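Local coordinates for uncharacterized lipoprotein GfcB (Escherichia coli K12, PDB 2IN5) that is of unknown function but, as a lipoprotein of the group 4 capsule family, is probably linked to capsule polysaccharide export or assembly at the cell envelope, at residues I103-I113 with A124-F132; E160-W168 with Q178-G186. All coordinates share one frame; numbering follows the deposited sequence.

Contact 1: I103-I113 with A124-F132; sequences IKDGSRWTRDI and ATLSSTFSF
Arg111 lays its guanidinium across Leu126, whose CB sits over one face of the flat group, 3.9 Å from Arg111 NE. The opposite face rests on the Trp109 ring from its own strand, so the cation is held between an aliphatic and an aromatic surface, a setting that suits a flat, delocalised charge. Its long chain starts with CG between the backbone N and the carbonyl carbon (chi1 70°) and turns again about the CB-CG bond, which swings it across toward the neighbouring strand instead of straight out from the sheet. NH1 can then reach Ser128 OG at 3.0 Å, close to the guanidinium plane; the same hydroxyl also bonds Glu152, which makes a long, weak ion pair with Arg111. On this buried face Ile113 meets Leu126 at about a right angle, Ile113 CG1 lying 3.5 Å from Leu126 CD1. In the loop before the strand, Ile103 CD1 touches Phe130 CE1 at 3.9 Å, and the Phe130 side chain also touches Arg75 and Pro96.

The face carrying Arg108, Thr110 and Asp112 is more polar. There Thr129 CG2 lies alongside the aliphatic part of Arg108, 3.4 Å from its CD. Beyond the regular pairing, a type II turn from Lys104 to Ser107 uses Gly106 at a positive phi of 109°, where a side chain would jam against the preceding carbonyl. Asp105 OD1 extends the backbone pairing by accepting Phe132 N at 2.7 Å, almost straight at 173°. Main-chain bonds in both directions at Trp109–Ser128, Arg111–Leu126 and Ile113–Ala124 mark these segments as the arms of an antiparallel beta hairpin.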
ATOM      1  N   ILE A 103     -25.716  10.150  -6.478  1.00 36.34           N
ATOM      2  CA  ILE A 103     -26.205  10.574  -5.183  1.00 35.91           C
ATOM      3  C   ILE A 103     -27.512  11.328  -5.358  1.00 38.80           C
ATOM      4  O   ILE A 103     -27.573  12.303  -6.108  1.00 38.68           O
ATOM      5  CB  ILE A 103     -25.201  11.499  -4.488  1.00 36.46           C
ATOM      6  CG1 ILE A 103     -23.887  10.756  -4.259  1.00 37.08           C
ATOM      7  CG2 ILE A 103     -25.787  12.018  -3.184  1.00 32.97           C
ATOM      8  CD1 ILE A 103     -22.843  11.587  -3.572  1.00 38.32           C
ATOM      9  N   LYS A 104     -28.557  10.874  -4.672  1.00 40.05           N
ATOM     10  CA  LYS A 104     -29.853  11.542  -4.746  1.00 41.91           C
ATOM     11  C   LYS A 104     -29.986  12.446  -3.530  1.00 43.23           C
ATOM     12  O   LYS A 104     -29.480  12.131  -2.456  1.00 44.43           O
ATOM     13  CB  LYS A 104     -31.006  10.526  -4.751  1.00 43.36           C
ATOM     14  CG  LYS A 104     -31.184   9.740  -6.040  1.00 45.53           C
ATOM     15  CD  LYS A 104     -32.459   8.901  -5.985  1.00 51.31           C
ATOM     16  CE  LYS A 104     -32.792   8.261  -7.333  1.00 52.80           C
ATOM     17  NZ  LYS A 104     -31.673   7.410  -7.836  1.00 56.02           N
ATOM     18  N   ASP A 105     -30.656  13.577  -3.710  1.00 44.37           N
ATOM     19  CA  ASP A 105     -30.864  14.523  -2.622  1.00 45.04           C
ATOM     20  C   ASP A 105     -31.595  13.789  -1.503  1.00 44.52           C
ATOM     21  O   ASP A 105     -32.693  13.274  -1.698  1.00 45.36           O
ATOM     22  CB  ASP A 105     -31.698  15.711  -3.119  1.00 46.32           C
ATOM     23  CG  ASP A 105     -31.656  16.894  -2.174  1.00 48.60           C
ATOM     24  OD1 ASP A 105     -30.560  17.215  -1.667  1.00 49.30           O
ATOM     25  OD2 ASP A 105     -32.712  17.522  -1.950  1.00 51.42           O
ATOM     26  N   GLY A 106     -30.966  13.730  -0.336  1.00 44.53           N
ATOM     27  CA  GLY A 106     -31.565  13.046   0.792  1.00 42.91           C
ATOM     28  C   GLY A 106     -30.871  11.742   1.151  1.00 41.79           C
ATOM     29  O   GLY A 106     -31.359  11.004   2.009  1.00 41.86           O
ATOM     30  N   SER A 107     -29.748  11.452   0.493  1.00 41.38           N
ATOM     31  CA  SER A 107     -28.983  10.232   0.754  1.00 41.36           C
ATOM     32  C   SER A 107     -28.526  10.193   2.208  1.00 41.07           C
ATOM     33  O   SER A 107     -28.145  11.215   2.777  1.00 41.44           O
ATOM     34  CB  SER A 107     -27.757  10.148  -0.163  1.00 41.68           C
ATOM     35  OG  SER A 107     -28.118   9.873  -1.500  1.00 43.95           O
ATOM     36  N   ARG A 108     -28.561   9.010   2.806  1.00 39.53           N
ATOM     37  CA  ARG A 108     -28.164   8.883   4.194  1.00 39.94           C
ATOM     38  C   ARG A 108     -27.069   7.840   4.335  1.00 37.15           C
ATOM     39  O   ARG A 108     -26.832   7.046   3.425  1.00 37.14           O
ATOM     40  CB  ARG A 108     -29.387   8.533   5.059  1.00 43.26           C
ATOM     41  CG  ARG A 108     -30.576   9.490   4.844  1.00 49.17           C
ATOM     42  CD  ARG A 108     -31.458   9.685   6.089  1.00 54.11           C
ATOM     43  NE  ARG A 108     -31.970   8.432   6.644  1.00 60.41           N
ATOM     44  CZ  ARG A 108     -32.788   8.350   7.696  1.00 63.02           C
ATOM     45  NH1 ARG A 108     -33.200   9.451   8.317  1.00 63.46           N
ATOM     46  NH2 ARG A 108     -33.186   7.160   8.140  1.00 64.11           N
ATOM     47  N   TRP A 109     -26.374   7.870   5.464  1.00 34.57           N
ATOM     48  CA  TRP A 109     -25.305   6.914   5.722  1.00 31.48           C
ATOM     49  C   TRP A 109     -25.020   6.863   7.204  1.00 30.88           C
ATOM     50  O   TRP A 109     -24.962   7.889   7.877  1.00 28.37           O
ATOM     51  CB  TRP A 109     -24.038   7.302   4.961  1.00 32.30           C
ATOM     52  CG  TRP A 109     -22.863   6.401   5.224  1.00 29.80           C
ATOM     53  CD1 TRP A 109     -22.889   5.051   5.394  1.00 31.62           C
ATOM     54  CD2 TRP A 109     -21.486   6.785   5.278  1.00 29.74           C
ATOM     55  NE1 TRP A 109     -21.612   4.566   5.544  1.00 29.04           N
ATOM     56  CE2 TRP A 109     -20.730   5.611   5.474  1.00 28.86           C
ATOM     57  CE3 TRP A 109     -20.816   8.008   5.172  1.00 31.57           C
ATOM     58  CZ2 TRP A 109     -19.334   5.621   5.565  1.00 27.88           C
ATOM     59  CZ3 TRP A 109     -19.426   8.020   5.263  1.00 31.05           C
ATOM     60  CH2 TRP A 109     -18.702   6.830   5.457  1.00 29.30           C
ATOM     61  N   THR A 110     -24.858   5.652   7.712  1.00 32.17           N
ATOM     62  CA  THR A 110     -24.588   5.453   9.121  1.00 34.33           C
ATOM     63  C   THR A 110     -23.327   4.622   9.281  1.00 34.11           C
ATOM     64  O   THR A 110     -23.147   3.601   8.618  1.00 34.37           O
ATOM     65  CB  THR A 110     -25.792   4.763   9.820  1.00 35.75           C
ATOM     66  OG1 THR A 110     -26.849   5.717   9.988  1.00 37.32           O
ATOM     67  CG2 THR A 110     -25.395   4.216  11.185  1.00 37.73           C
ATOM     68  N   ARG A 111     -22.435   5.081  10.148  1.00 34.06           N
ATOM     69  CA  ARG A 111     -21.191   4.368  10.384  1.00 32.81           C
ATOM     70  C   ARG A 111     -20.587   4.805  11.704  1.00 32.39           C
ATOM     71  O   ARG A 111     -21.050   5.763  12.331  1.00 32.79           O
ATOM     72  CB  ARG A 111     -20.198   4.638   9.245  1.00 33.13           C
ATOM     73  CG  ARG A 111     -19.622   6.050   9.197  1.00 31.28           C
ATOM     74  CD  ARG A 111     -20.698   7.088   8.964  1.00 32.16           C
ATOM     75  NE  ARG A 111     -20.125   8.360   8.548  1.00 32.26           N
ATOM     76  CZ  ARG A 111     -20.839   9.409   8.153  1.00 32.36           C
ATOM     77  NH1 ARG A 111     -22.164   9.348   8.116  1.00 30.66           N
ATOM     78  NH2 ARG A 111     -20.224  10.524   7.789  1.00 32.69           N
ATOM     79  N   ASP A 112     -19.566   4.086  12.144  1.00 30.82           N
ATOM     80  CA  ASP A 112     -18.893   4.447  13.380  1.00 31.72           C
ATOM     81  C   ASP A 112     -17.456   4.813  13.002  1.00 29.35           C
ATOM     82  O   ASP A 112     -16.936   4.331  11.998  1.00 27.91           O
ATOM     83  CB  ASP A 112     -18.895   3.270  14.374  1.00 34.75           C
ATOM     84  CG  ASP A 112     -20.298   2.845  14.799  1.00 38.30           C
ATOM     85  OD1 ASP A 112     -21.073   3.689  15.307  1.00 39.62           O
ATOM     86  OD2 ASP A 112     -20.623   1.648  14.633  1.00 42.37           O
ATOM     87  N   ILE A 113     -16.828   5.687  13.779  1.00 27.19           N
ATOM     88  CA  ILE A 113     -15.442   6.055  13.509  1.00 26.21           C
ATOM     89  C   ILE A 113     -14.645   5.872  14.787  1.00 27.41           C
ATOM     90  O   ILE A 113     -15.193   5.921  15.891  1.00 27.45           O
ATOM     91  CB  ILE A 113     -15.279   7.546  13.017  1.00 24.45           C
ATOM     92  CG1 ILE A 113     -15.849   8.519  14.043  1.00 19.51           C
ATOM     93  CG2 ILE A 113     -15.999   7.758  11.681  1.00 21.71           C
ATOM     94  CD1 ILE A 113     -15.596   9.948  13.682  1.00 20.81           C
ATOM     95  N   ALA A 124     -17.365   7.168  17.874  1.00 33.82           N
ATOM     96  CA  ALA A 124     -18.749   7.631  17.907  1.00 34.66           C
ATOM     97  C   ALA A 124     -19.573   7.113  16.736  1.00 34.15           C
ATOM     98  O   ALA A 124     -19.028   6.663  15.735  1.00 33.61           O
ATOM     99  CB  ALA A 124     -18.784   9.155  17.942  1.00 35.54           C
ATOM    100  N   THR A 125     -20.892   7.159  16.874  1.00 35.14           N
ATOM    101  CA  THR A 125     -21.761   6.692  15.811  1.00 36.71           C
ATOM    102  C   THR A 125     -22.284   7.888  15.039  1.00 36.96           C
ATOM    103  O   THR A 125     -23.000   8.734  15.584  1.00 36.98           O
ATOM    104  CB  THR A 125     -22.928   5.873  16.365  1.00 39.01           C
ATOM    105  OG1 THR A 125     -22.410   4.738  17.065  1.00 40.25           O
ATOM    106  CG2 THR A 125     -23.824   5.382  15.226  1.00 40.32           C
ATOM    107  N   LEU A 126     -21.908   7.954  13.766  1.00 36.15           N
ATOM    108  CA  LEU A 126     -22.302   9.058  12.909  1.00 34.46           C
ATOM    109  C   LEU A 126     -23.362   8.707  11.890  1.00 34.18           C
ATOM    110  O   LEU A 126     -23.313   7.665  11.229  1.00 33.70           O
ATOM    111  CB  LEU A 126     -21.090   9.612  12.159  1.00 35.10           C
ATOM    112  CG  LEU A 126     -19.991  10.356  12.916  1.00 36.74           C
ATOM    113  CD1 LEU A 126     -19.271   9.417  13.863  1.00 36.50           C
ATOM    114  CD2 LEU A 126     -19.012  10.929  11.908  1.00 36.87           C
ATOM    115  N   SER A 127     -24.321   9.609  11.765  1.00 33.94           N
ATOM    116  CA  SER A 127     -25.398   9.456  10.808  1.00 35.19           C
ATOM    117  C   SER A 127     -25.513  10.787  10.078  1.00 34.64           C
ATOM    118  O   SER A 127     -25.577  11.845  10.705  1.00 34.94           O
ATOM    119  CB  SER A 127     -26.703   9.111  11.530  1.00 36.39           C
ATOM    120  OG  SER A 127     -26.956  10.027  12.579  1.00 39.66           O
ATOM    121  N   SER A 128     -25.523  10.736   8.753  1.00 35.87           N
ATOM    122  CA  SER A 128     -25.611  11.955   7.954  1.00 36.65           C
ATOM    123  C   SER A 128     -26.545  11.830   6.763  1.00 38.22           C
ATOM    124  O   SER A 128     -26.926  10.731   6.358  1.00 38.56           O
ATOM    125  CB  SER A 128     -24.229  12.347   7.432  1.00 35.73           C
ATOM    126  OG  SER A 128     -23.747  11.374   6.519  1.00 31.80           O
ATOM    127  N   THR A 129     -26.900  12.982   6.203  1.00 39.12           N
ATOM    128  CA  THR A 129     -27.765  13.041   5.035  1.00 39.23           C
ATOM    129  C   THR A 129     -27.165  14.042   4.053  1.00 37.31           C
ATOM    130  O   THR A 129     -26.713  15.121   4.444  1.00 35.54           O
ATOM    131  CB  THR A 129     -29.206  13.484   5.409  1.00 40.76           C
ATOM    132  OG1 THR A 129     -29.196  14.853   5.830  1.00 43.18           O
ATOM    133  CG2 THR A 129     -29.752  12.621   6.533  1.00 39.16           C
ATOM    134  N   PHE A 130     -27.140  13.675   2.779  1.00 36.60           N
ATOM    135  CA  PHE A 130     -26.589  14.557   1.761  1.00 37.15           C
ATOM    136  C   PHE A 130     -27.634  15.535   1.245  1.00 37.16           C
ATOM    137  O   PHE A 130     -28.773  15.155   0.985  1.00 36.74           O
ATOM    138  CB  PHE A 130     -26.029  13.740   0.599  1.00 37.56           C
ATOM    139  CG  PHE A 130     -24.663  13.167   0.858  1.00 39.14           C
ATOM    140  CD1 PHE A 130     -23.680  13.242  -0.116  1.00 40.72           C
ATOM    141  CD2 PHE A 130     -24.358  12.550   2.067  1.00 40.44           C
ATOM    142  CE1 PHE A 130     -22.412  12.714   0.102  1.00 39.84           C
ATOM    143  CE2 PHE A 130     -23.093  12.018   2.295  1.00 39.94           C
ATOM    144  CZ  PHE A 130     -22.118  12.103   1.305  1.00 40.37           C
ATOM    145  N   SER A 131     -27.245  16.795   1.102  1.00 36.63           N
ATOM    146  CA  SER A 131     -28.163  17.815   0.620  1.00 37.78           C
ATOM    147  C   SER A 131     -27.506  18.565  -0.550  1.00 38.06           C
ATOM    148  O   SER A 131     -26.419  19.140  -0.403  1.00 38.42           O
ATOM    149  CB  SER A 131     -28.521  18.765   1.776  1.00 39.93           C
ATOM    150  OG  SER A 131     -29.642  19.591   1.482  1.00 39.82           O
ATOM    151  N   PHE A 132     -28.157  18.525  -1.716  1.00 37.50           N
ATOM    152  CA  PHE A 132     -27.645  19.184  -2.920  1.00 35.53           C
ATOM    153  C   PHE A 132     -27.673  20.689  -2.715  1.00 34.78           C
ATOM    154  O   PHE A 132     -28.735  21.287  -2.531  1.00 34.60           O
ATOM    155  CB  PHE A 132     -28.478  18.801  -4.148  1.00 35.85           C
ATOM    156  CG  PHE A 132     -27.918  19.321  -5.444  1.00 36.08           C
ATOM    157  CD1 PHE A 132     -26.668  18.899  -5.896  1.00 34.83           C
ATOM    158  CD2 PHE A 132     -28.612  20.270  -6.190  1.00 34.01           C
ATOM    159  CE1 PHE A 132     -26.117  19.421  -7.068  1.00 33.89           C
ATOM    160  CE2 PHE A 132     -28.069  20.798  -7.363  1.00 33.01           C
ATOM    161  CZ  PHE A 132     -26.819  20.373  -7.803  1.00 33.15           C
TER

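Contact 2: E160-W168 with Q178-G186; sequences EKQWQNTFW and QSRQMLGAG
Trp163 covers the bend at Gly184 to Gly186, with the Ala185–Gly186 backbone against one face of its indole. Gly186 CA lies 3.5 Å from the centre of the six-membered ring, only 18° off its normal, a CH-pi contact. A CB at Gly186 would clash with Lys161 NZ and press tightly on the indole at CE3, and the backbone there has positive phi, so glycine suits the place twice over. Met182, a selenomethionine, brings CG over the five-membered ring on that same face, 3.5 Å from its centroid, while SE makes a more distant, oblique Met-aromatic contact. With an alanine in place of Trp163, the Ala185–Gly186 bend and the Met182 chain are likely to lose the flat surface they pack on, leaving a gap beside them.

At the other end, Trp168 and Gln178 run side by side with ring and amide planes perpendicular. Extended with CG anti to the backbone N (chi1 180°), Gln178 sets OE1 over the indole, 3.2 Å from Trp168 CZ3. The opposite face takes Thr166 CG2, and Arg180 NH1 approaches the rim at Trp168 CH2, 3.2 Å away.

Farther out, polar partners fix these groups. Trp168 NE1 bonds Glu136, and Thr166 OG1 bonds Gln151. Asn165 turns OD1 toward the opposing strand, where it accepts a weak bond from Met182 N at 3.3 Å; ND2 is held by Glu152 and, weakly, by a water that also donates to Met182 O. Thus an asparagine and a water link the strands where regular pairing stops. Backbone bonds at Thr166–Arg180 and Trp168 N to Gln178 O complete the register of an antiparallel beta hairpin whose second strand breaks away into a loop.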
ATOM      1  N   GLU A 160     -24.045  14.347  21.979  1.00 48.28           N
ATOM      2  CA  GLU A 160     -24.773  14.709  20.770  1.00 50.04           C
ATOM      3  C   GLU A 160     -24.082  15.887  20.095  1.00 50.36           C
ATOM      4  O   GLU A 160     -23.980  16.973  20.670  1.00 50.89           O
ATOM      5  CB  GLU A 160     -26.215  15.079  21.129  1.00 52.59           C
ATOM      6  CG  GLU A 160     -27.169  15.204  19.948  1.00 58.17           C
ATOM      7  CD  GLU A 160     -28.616  15.438  20.389  1.00 62.06           C
ATOM      8  OE1 GLU A 160     -29.165  14.568  21.109  1.00 64.25           O
ATOM      9  OE2 GLU A 160     -29.204  16.486  20.020  1.00 61.33           O
ATOM     10  N   LYS A 161     -23.589  15.671  18.882  1.00 49.90           N
ATOM     11  CA  LYS A 161     -22.915  16.738  18.150  1.00 51.00           C
ATOM     12  C   LYS A 161     -23.368  16.721  16.696  1.00 49.90           C
ATOM     13  O   LYS A 161     -23.848  15.703  16.201  1.00 50.38           O
ATOM     14  CB  LYS A 161     -21.390  16.553  18.219  1.00 51.69           C
ATOM     15  CG  LYS A 161     -20.861  16.283  19.626  1.00 53.87           C
ATOM     16  CD  LYS A 161     -19.378  15.909  19.634  1.00 56.06           C
ATOM     17  CE  LYS A 161     -18.470  17.130  19.656  1.00 55.25           C
ATOM     18  NZ  LYS A 161     -18.710  18.020  18.493  1.00 57.73           N
ATOM     19  N   GLN A 162     -23.236  17.858  16.024  1.00 47.83           N
ATOM     20  CA  GLN A 162     -23.599  17.951  14.618  1.00 47.35           C
ATOM     21  C   GLN A 162     -22.799  19.025  13.898  1.00 45.00           C
ATOM     22  O   GLN A 162     -22.619  20.136  14.394  1.00 43.56           O
ATOM     23  CB  GLN A 162     -25.097  18.220  14.436  1.00 50.32           C
ATOM     24  CG  GLN A 162     -25.609  19.500  15.053  1.00 55.74           C
ATOM     25  CD  GLN A 162     -27.063  19.772  14.686  1.00 60.65           C
ATOM     26  OE1 GLN A 162     -27.772  20.504  15.390  1.00 62.99           O
ATOM     27  NE2 GLN A 162     -27.513  19.190  13.570  1.00 61.19           N
ATOM     28  N   TRP A 163     -22.309  18.661  12.721  1.00 42.45           N
ATOM     29  CA  TRP A 163     -21.527  19.559  11.897  1.00 38.50           C
ATOM     30  C   TRP A 163     -21.858  19.269  10.441  1.00 36.91           C
ATOM     31  O   TRP A 163     -22.603  18.333  10.139  1.00 35.01           O
ATOM     32  CB  TRP A 163     -20.039  19.341  12.157  1.00 35.27           C
ATOM     33  CG  TRP A 163     -19.529  17.993  11.741  1.00 31.12           C
ATOM     34  CD1 TRP A 163     -18.803  17.702  10.620  1.00 28.79           C
ATOM     35  CD2 TRP A 163     -19.658  16.764  12.467  1.00 29.04           C
ATOM     36  NE1 TRP A 163     -18.463  16.368  10.607  1.00 28.67           N
ATOM     37  CE2 TRP A 163     -18.975  15.770  11.730  1.00 27.29           C
ATOM     38  CE3 TRP A 163     -20.285  16.404  13.671  1.00 29.23           C
ATOM     39  CZ2 TRP A 163     -18.894  14.437  12.160  1.00 25.83           C
ATOM     40  CZ3 TRP A 163     -20.204  15.077  14.097  1.00 27.33           C
ATOM     41  CH2 TRP A 163     -19.512  14.111  13.342  1.00 23.37           C
ATOM     42  N   GLN A 164     -21.298  20.073   9.542  1.00 35.42           N
ATOM     43  CA  GLN A 164     -21.533  19.912   8.109  1.00 32.63           C
ATOM     44  C   GLN A 164     -20.241  19.721   7.328  1.00 29.71           C
ATOM     45  O   GLN A 164     -19.274  20.432   7.553  1.00 30.38           O
ATOM     46  CB  GLN A 164     -22.270  21.144   7.570  1.00 34.40           C
ATOM     47  CG  GLN A 164     -22.256  21.282   6.044  1.00 36.12           C
ATOM     48  CD  GLN A 164     -22.797  22.626   5.574  1.00 37.94           C
ATOM     49  OE1 GLN A 164     -24.002  22.790   5.371  1.00 36.11           O
ATOM     50  NE2 GLN A 164     -21.902  23.604   5.421  1.00 38.18           N
ATOM     51  N   ASN A 165     -20.225  18.735   6.435  1.00 29.63           N
ATOM     52  CA  ASN A 165     -19.071  18.495   5.572  1.00 28.33           C
ATOM     53  C   ASN A 165     -19.534  18.916   4.190  1.00 29.10           C
ATOM     54  O   ASN A 165     -20.729  18.912   3.908  1.00 28.08           O
ATOM     55  CB  ASN A 165     -18.686  17.016   5.500  1.00 30.01           C
ATOM     56  CG  ASN A 165     -18.280  16.437   6.844  1.00 30.81           C
ATOM     57  OD1 ASN A 165     -17.474  17.019   7.572  1.00 32.84           O
ATOM     58  ND2 ASN A 165     -18.824  15.271   7.168  1.00 30.40           N
ATOM     59  N   THR A 166     -18.596  19.265   3.320  1.00 29.77           N
ATOM     60  CA  THR A 166     -18.949  19.677   1.970  1.00 28.72           C
ATOM     61  C   THR A 166     -18.062  18.945   0.976  1.00 27.91           C
ATOM     62  O   THR A 166     -16.867  18.780   1.206  1.00 27.15           O
ATOM     63  CB  THR A 166     -18.786  21.205   1.799  1.00 30.79           C
ATOM     64  OG1 THR A 166     -19.531  21.879   2.822  1.00 31.70           O
ATOM     65  CG2 THR A 166     -19.312  21.653   0.441  1.00 31.97           C
ATOM     66  N   PHE A 167     -18.659  18.491  -0.123  1.00 27.47           N
ATOM     67  CA  PHE A 167     -17.926  17.762  -1.153  1.00 27.28           C
ATOM     68  C   PHE A 167     -18.235  18.337  -2.534  1.00 27.55           C
ATOM     69  O   PHE A 167     -19.391  18.384  -2.946  1.00 28.26           O
ATOM     70  CB  PHE A 167     -18.317  16.277  -1.117  1.00 27.55           C
ATOM     71  CG  PHE A 167     -18.029  15.604   0.194  1.00 27.66           C
ATOM     72  CD1 PHE A 167     -16.753  15.129   0.484  1.00 28.78           C
ATOM     73  CD2 PHE A 167     -19.022  15.491   1.164  1.00 27.69           C
ATOM     74  CE1 PHE A 167     -16.467  14.551   1.723  1.00 28.52           C
ATOM     75  CE2 PHE A 167     -18.749  14.920   2.401  1.00 26.89           C
ATOM     76  CZ  PHE A 167     -17.465  14.447   2.684  1.00 27.00           C
ATOM     77  N   TRP A 168     -17.195  18.777  -3.235  1.00 28.11           N
ATOM     78  CA  TRP A 168     -17.326  19.335  -4.581  1.00 26.74           C
ATOM     79  C   TRP A 168     -17.065  18.245  -5.603  1.00 26.91           C
ATOM     80  O   TRP A 168     -15.921  17.825  -5.798  1.00 27.58           O
ATOM     81  CB  TRP A 168     -16.328  20.459  -4.769  1.00 25.54           C
ATOM     82  CG  TRP A 168     -16.739  21.695  -4.070  1.00 28.03           C
ATOM     83  CD1 TRP A 168     -17.480  22.715  -4.585  1.00 26.18           C
ATOM     84  CD2 TRP A 168     -16.440  22.055  -2.715  1.00 28.98           C
ATOM     85  NE1 TRP A 168     -17.661  23.694  -3.636  1.00 28.32           N
ATOM     86  CE2 TRP A 168     -17.029  23.315  -2.480  1.00 29.28           C
ATOM     87  CE3 TRP A 168     -15.727  21.435  -1.677  1.00 31.05           C
ATOM     88  CZ2 TRP A 168     -16.927  23.971  -1.250  1.00 29.60           C
ATOM     89  CZ3 TRP A 168     -15.625  22.092  -0.448  1.00 28.53           C
ATOM     90  CH2 TRP A 168     -16.221  23.347  -0.249  1.00 28.52           C
ATOM     91  N   GLN A 178     -12.671  18.536  -4.362  1.00 24.75           N
ATOM     92  CA  GLN A 178     -12.411  19.290  -3.145  1.00 26.79           C
ATOM     93  C   GLN A 178     -13.349  18.774  -2.072  1.00 26.82           C
ATOM     94  O   GLN A 178     -14.476  18.397  -2.361  1.00 26.59           O
ATOM     95  CB  GLN A 178     -12.646  20.790  -3.365  1.00 25.14           C
ATOM     96  CG  GLN A 178     -12.394  21.606  -2.114  1.00 29.21           C
ATOM     97  CD  GLN A 178     -12.425  23.105  -2.346  1.00 32.27           C
ATOM     98  OE1 GLN A 178     -13.459  23.752  -2.175  1.00 33.56           O
ATOM     99  NE2 GLN A 178     -11.290  23.664  -2.747  1.00 32.11           N
ATOM    100  N   SER A 179     -12.885  18.744  -0.834  1.00 29.50           N
ATOM    101  CA  SER A 179     -13.728  18.264   0.247  1.00 30.40           C
ATOM    102  C   SER A 179     -13.384  18.940   1.564  1.00 29.86           C
ATOM    103  O   SER A 179     -12.237  19.316   1.788  1.00 29.07           O
ATOM    104  CB  SER A 179     -13.557  16.755   0.400  1.00 30.73           C
ATOM    105  OG  SER A 179     -12.240  16.450   0.818  1.00 31.98           O
ATOM    106  N   ARG A 180     -14.390  19.120   2.412  1.00 29.61           N
ATOM    107  CA  ARG A 180     -14.185  19.695   3.732  1.00 32.13           C
ATOM    108  C   ARG A 180     -14.897  18.758   4.698  1.00 31.72           C
ATOM    109  O   ARG A 180     -16.106  18.544   4.574  1.00 31.77           O
ATOM    110  CB  ARG A 180     -14.794  21.094   3.856  1.00 35.19           C
ATOM    111  CG  ARG A 180     -14.340  22.092   2.795  1.00 41.22           C
ATOM    112  CD  ARG A 180     -14.057  23.458   3.404  1.00 44.05           C
ATOM    113  NE  ARG A 180     -15.076  23.857   4.370  1.00 50.11           N
ATOM    114  CZ  ARG A 180     -16.316  24.231   4.060  1.00 52.80           C
ATOM    115  NH1 ARG A 180     -16.713  24.267   2.792  1.00 54.72           N
ATOM    116  NH2 ARG A 180     -17.166  24.565   5.025  1.00 51.91           N
ATOM    117  N   GLN A 181     -14.155  18.199   5.653  1.00 29.35           N
ATOM    118  CA  GLN A 181     -14.732  17.277   6.631  1.00 29.68           C
ATOM    119  C   GLN A 181     -13.952  17.251   7.934  1.00 30.30           C
ATOM    120  O   GLN A 181     -12.874  17.811   8.026  1.00 30.45           O
ATOM    121  CB  GLN A 181     -14.786  15.860   6.046  1.00 27.22           C
ATOM    122  CG  GLN A 181     -13.425  15.238   5.786  1.00 25.15           C
ATOM    123  CD  GLN A 181     -13.488  14.109   4.772  1.00 25.53           C
ATOM    124  OE1 GLN A 181     -14.174  13.098   4.971  1.00 24.31           O
ATOM    125  NE2 GLN A 181     -12.775  14.280   3.668  1.00 21.77           N
HETATM  126  N   MSE A 182     -14.507  16.587   8.941  1.00 33.81           N
HETATM  127  CA  MSE A 182     -13.853  16.466  10.238  1.00 34.40           C
HETATM  128  C   MSE A 182     -13.059  15.178  10.275  1.00 34.06           C
HETATM  129  O   MSE A 182     -13.390  14.214   9.585  1.00 35.60           O
HETATM  130  CB  MSE A 182     -14.891  16.443  11.359  1.00 36.43           C
HETATM  131  CG  MSE A 182     -15.668  17.723  11.492  1.00 40.99           C
HETATM  132 SE   MSE A 182     -14.548  19.204  12.017  1.00 51.02          SE
HETATM  133  CE  MSE A 182     -15.895  20.349  12.776  1.00 41.90           C
ATOM    134  N   LEU A 183     -12.007  15.150  11.082  1.00 32.62           N
ATOM    135  CA  LEU A 183     -11.206  13.942  11.182  1.00 31.48           C
ATOM    136  C   LEU A 183     -11.822  13.025  12.242  1.00 30.78           C
ATOM    137  O   LEU A 183     -11.699  11.805  12.178  1.00 30.10           O
ATOM    138  CB  LEU A 183      -9.760  14.310  11.520  1.00 30.03           C
ATOM    139  CG  LEU A 183      -8.750  13.186  11.709  1.00 29.51           C
ATOM    140  CD1 LEU A 183      -7.359  13.707  11.421  1.00 26.70           C
ATOM    141  CD2 LEU A 183      -8.853  12.646  13.145  1.00 30.24           C
ATOM    142  N   GLY A 184     -12.496  13.629  13.208  1.00 30.88           N
ATOM    143  CA  GLY A 184     -13.145  12.862  14.249  1.00 31.12           C
ATOM    144  C   GLY A 184     -14.586  13.319  14.287  1.00 32.56           C
ATOM    145  O   GLY A 184     -15.074  13.910  13.323  1.00 31.81           O
ATOM    146  N   ALA A 185     -15.272  13.056  15.392  1.00 33.74           N
ATOM    147  CA  ALA A 185     -16.658  13.469  15.524  1.00 35.07           C
ATOM    148  C   ALA A 185     -16.727  14.981  15.745  1.00 36.05           C
ATOM    149  O   ALA A 185     -16.502  15.470  16.853  1.00 36.10           O
ATOM    150  CB  ALA A 185     -17.312  12.736  16.681  1.00 34.86           C
ATOM    151  N   GLY A 186     -17.023  15.716  14.676  1.00 35.58           N
ATOM    152  CA  GLY A 186     -17.122  17.164  14.765  1.00 35.41           C
ATOM    153  C   GLY A 186     -15.870  17.860  15.270  1.00 33.99           C
ATOM    154  O   GLY A 186     -15.945  18.975  15.790  1.00 34.38           O
TER
HETATM  155  O   HOH W   1     -16.437  14.031   8.631  1.00 28.42           O

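Overall arrangement
Contact 1 comes first along the chain and closes before contact 2 opens; each belongs to an antiparallel hairpin, formed by strands 108-117 and 120-140 and by strands 161-170 and 176-182. Strand 143-156 lies between the two hairpins, pairing with 120-140 on one side and 161-170 on the other, so four hairpin strands and one bridging strand follow each other in sequence order. The centres are about 11 Å apart, near enough for direct packing: Leu126 CD2 reaches Trp163 CZ2 at 3.5 Å, and Ile113 CD1 meets Ala185 N at 3.6 Å. The Gly184–Ala185 bend and Trp163 pack on the first hairpin across strand 143-156, consistent with strands that curl toward each other in this mostly beta protein.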